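Local structure of geranyltranstransferase (IspA) (Helicobacter pylori, 3LLW) at residues M161-A166 with L181-E186. The protein probably acts as a magnesium-dependent prenyltransferase of the FPP/GGPP synthase family in isoprenoid biosynthesis. Residues are numbered along the deposited sequence; the frame is centred on the assembly and turned at random.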
ATOM      1  N   MET A 161      -3.515   8.282  -8.712  1.00 37.05           N
ATOM      2  CA  MET A 161      -3.254   9.396  -7.791  1.00 39.36           C
ATOM      3  C   MET A 161      -1.788   9.797  -7.711  1.00 34.28           C
ATOM      4  O   MET A 161      -1.467  10.985  -7.747  1.00 42.84           O
ATOM      5  CB  MET A 161      -3.828   9.064  -6.414  1.00 37.24           C
ATOM      6  CG  MET A 161      -3.692  10.148  -5.369  1.00 42.93           C
ATOM      7  SD  MET A 161      -4.163   9.557  -3.725  1.00 44.79           S
ATOM      8  CE  MET A 161      -2.743   8.493  -3.395  1.00 49.49           C
ATOM      9  N   ILE A 162      -0.903   8.799  -7.676  1.00 39.18           N
ATOM     10  CA  ILE A 162       0.544   9.019  -7.612  1.00 36.03           C
ATOM     11  C   ILE A 162       1.107   9.687  -8.871  1.00 41.60           C
ATOM     12  O   ILE A 162       1.860  10.677  -8.762  1.00 32.46           O
ATOM     13  CB  ILE A 162       1.300   7.737  -7.220  1.00 38.96           C
ATOM     14  CG1 ILE A 162       1.050   7.441  -5.748  1.00 34.65           C
ATOM     15  CG2 ILE A 162       2.804   7.883  -7.424  1.00 39.92           C
ATOM     16  CD1 ILE A 162       1.207   5.981  -5.395  1.00 54.79           C
ATOM     17  N   LEU A 163       0.738   9.180 -10.050  1.00 27.52           N
ATOM     18  CA  LEU A 163       1.068   9.867 -11.311  1.00 36.78           C
ATOM     19  C   LEU A 163       0.689  11.342 -11.271  1.00 42.29           C
ATOM     20  O   LEU A 163       1.515  12.203 -11.593  1.00 40.58           O
ATOM     21  CB  LEU A 163       0.395   9.219 -12.518  1.00 43.04           C
ATOM     22  CG  LEU A 163       0.608   9.856 -13.889  1.00 39.93           C
ATOM     23  CD1 LEU A 163       2.092  10.029 -14.175  1.00 32.98           C
ATOM     24  CD2 LEU A 163      -0.060   9.001 -14.981  1.00 37.52           C
ATOM     25  N   GLY A 164      -0.549  11.626 -10.869  1.00 34.65           N
ATOM     26  CA  GLY A 164      -1.005  13.002 -10.770  1.00 34.37           C
ATOM     27  C   GLY A 164      -0.213  13.834  -9.765  1.00 37.63           C
ATOM     28  O   GLY A 164       0.055  15.015 -10.006  1.00 43.63           O
ATOM     29  N   GLN A 165       0.139  13.219  -8.636  1.00 36.96           N
ATOM     30  CA  GLN A 165       0.945  13.855  -7.594  1.00 43.13           C
ATOM     31  C   GLN A 165       2.359  14.152  -8.085  1.00 41.41           C
ATOM     32  O   GLN A 165       2.927  15.224  -7.784  1.00 39.98           O
ATOM     33  CB  GLN A 165       1.006  12.929  -6.387  1.00 47.55           C
ATOM     34  CG  GLN A 165       1.800  13.447  -5.218  1.00 62.22           C
ATOM     35  CD  GLN A 165       0.949  14.209  -4.234  1.00 81.37           C
ATOM     36  OE1 GLN A 165      -0.218  13.862  -3.999  1.00 84.22           O
ATOM     37  NE2 GLN A 165       1.528  15.253  -3.637  1.00 72.64           N
ATOM     38  N   ALA A 166       2.916  13.213  -8.856  1.00 36.39           N
ATOM     39  CA  ALA A 166       4.255  13.369  -9.421  1.00 35.70           C
ATOM     40  C   ALA A 166       4.328  14.511 -10.438  1.00 44.42           C
ATOM     41  O   ALA A 166       5.265  15.347 -10.374  1.00 38.24           O
ATOM     42  CB  ALA A 166       4.777  12.068  -9.994  1.00 33.94           C
ATOM     43  N   LEU A 181      -2.988  19.853 -18.105  1.00 45.35           N
ATOM     44  CA  LEU A 181      -3.607  20.272 -16.842  1.00 46.00           C
ATOM     45  C   LEU A 181      -4.854  19.459 -16.468  1.00 50.11           C
ATOM     46  O   LEU A 181      -5.073  19.161 -15.291  1.00 53.73           O
ATOM     47  CB  LEU A 181      -3.931  21.761 -16.860  1.00 43.67           C
ATOM     48  CG  LEU A 181      -4.375  22.421 -15.544  1.00 57.57           C
ATOM     49  CD1 LEU A 181      -3.386  22.189 -14.359  1.00 39.80           C
ATOM     50  CD2 LEU A 181      -4.633  23.903 -15.778  1.00 46.66           C
ATOM     51  N   THR A 182      -5.658  19.094 -17.466  1.00 46.36           N
ATOM     52  CA  THR A 182      -6.817  18.226 -17.247  1.00 39.97           C
ATOM     53  C   THR A 182      -6.347  16.823 -16.858  1.00 38.81           C
ATOM     54  O   THR A 182      -6.946  16.170 -16.005  1.00 44.64           O
ATOM     55  CB  THR A 182      -7.740  18.162 -18.509  1.00 43.84           C
ATOM     56  OG1 THR A 182      -8.042  19.486 -18.964  1.00 41.87           O
ATOM     57  CG2 THR A 182      -9.043  17.486 -18.195  1.00 36.72           C
ATOM     58  N   PHE A 183      -5.264  16.373 -17.485  1.00 36.89           N
ATOM     59  CA  PHE A 183      -4.654  15.086 -17.190  1.00 35.93           C
ATOM     60  C   PHE A 183      -4.088  15.059 -15.772  1.00 36.04           C
ATOM     61  O   PHE A 183      -4.252  14.089 -15.056  1.00 36.11           O
ATOM     62  CB  PHE A 183      -3.539  14.819 -18.206  1.00 38.57           C
ATOM     63  CG  PHE A 183      -2.915  13.462 -18.094  1.00 47.26           C
ATOM     64  CD1 PHE A 183      -1.857  13.229 -17.205  1.00 48.98           C
ATOM     65  CD2 PHE A 183      -3.345  12.424 -18.904  1.00 33.91           C
ATOM     66  CE1 PHE A 183      -1.270  11.968 -17.099  1.00 46.11           C
ATOM     67  CE2 PHE A 183      -2.750  11.160 -18.818  1.00 42.57           C
ATOM     68  CZ  PHE A 183      -1.715  10.935 -17.906  1.00 38.10           C
ATOM     69  N   LEU A 184      -3.388  16.116 -15.380  1.00 35.84           N
ATOM     70  CA  LEU A 184      -2.840  16.159 -14.043  1.00 33.54           C
ATOM     71  C   LEU A 184      -3.963  16.014 -13.031  1.00 30.25           C
ATOM     72  O   LEU A 184      -3.894  15.153 -12.144  1.00 35.01           O
ATOM     73  CB  LEU A 184      -1.970  17.418 -13.856  1.00 36.73           C
ATOM     74  CG  LEU A 184      -1.777  18.265 -12.597  1.00 47.50           C
ATOM     75  CD1 LEU A 184      -1.858  17.533 -11.291  1.00 47.15           C
ATOM     76  CD2 LEU A 184      -0.408  18.936 -12.718  1.00 45.35           C
ATOM     77  N   HIS A 185      -5.026  16.793 -13.192  1.00 35.38           N
ATOM     78  CA  HIS A 185      -6.090  16.808 -12.193  1.00 39.88           C
ATOM     79  C   HIS A 185      -7.025  15.604 -12.248  1.00 41.08           C
ATOM     80  O   HIS A 185      -7.554  15.209 -11.205  1.00 43.05           O
ATOM     81  CB  HIS A 185      -6.866  18.127 -12.235  1.00 45.23           C
ATOM     82  CG  HIS A 185      -6.078  19.291 -11.731  1.00 55.16           C
ATOM     83  ND1 HIS A 185      -5.357  19.242 -10.556  1.00 59.98           N
ATOM     84  CD2 HIS A 185      -5.906  20.537 -12.229  1.00 63.87           C
ATOM     85  CE1 HIS A 185      -4.763  20.406 -10.359  1.00 65.10           C
ATOM     86  NE2 HIS A 185      -5.079  21.209 -11.360  1.00 65.30           N
ATOM     87  N   GLU A 186      -7.203  15.013 -13.435  1.00 36.89           N
ATOM     88  CA  GLU A 186      -7.953  13.761 -13.563  1.00 39.10           C
ATOM     89  C   GLU A 186      -7.278  12.739 -12.660  1.00 39.99           C
ATOM     90  O   GLU A 186      -7.949  12.038 -11.914  1.00 42.52           O
ATOM     91  CB  GLU A 186      -7.969  13.251 -15.014  1.00 36.73           C
ATOM     92  CG  GLU A 186      -8.881  12.038 -15.264  1.00 51.44           C
ATOM     93  CD  GLU A 186      -8.602  11.306 -16.591  1.00 57.70           C
ATOM     94  OE1 GLU A 186      -9.347  10.348 -16.906  1.00 70.06           O
ATOM     95  OE2 GLU A 186      -7.637  11.670 -17.313  1.00 73.12           O
TER
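Leu163 and Phe183 both carry CG anti to the backbone N (chi1 178° and -174°), which places CG of each beside its own carbonyl carbon and brings the ends of the two side chains together at the side of the helix pair 161-170 and 178-204. There CD2 of Leu163 approaches the end of the phenyl ring obliquely, 3.8 Å from CE1 of Phe183 and 3.9 Å from its CZ, and the two side chains cross at about a right angle. At the next residue, Gly164, the backbones come close: its CA lies 4.9 Å from CA of Leu184. The CD1 methyl of Leu184 sits 3.4 Å from the carbonyl O of Gly164. With no side chain on Gly164, main chain and leucine meet directly.

The pair joins two helices of the mostly helical prenyl synthase fold. Gln165 NE2 makes a weak hydrogen bond to OD1 of Asp94, a magnesium ligand of this enzyme, although no magnesium is bound to this chain. His187 stacks on the Phe183 ring and also touches Leu163, while Leu36 and Glu30 of the second subunit pack on Leu163 and Phe183 respectively, tying this seam to the dimer interface. No hydrogen bond or salt bridge crosses between the two segments, so their mutual hold rests on van der Waals contact and the burial of a modest 147 Å², mostly hydrocarbon and glycine backbone.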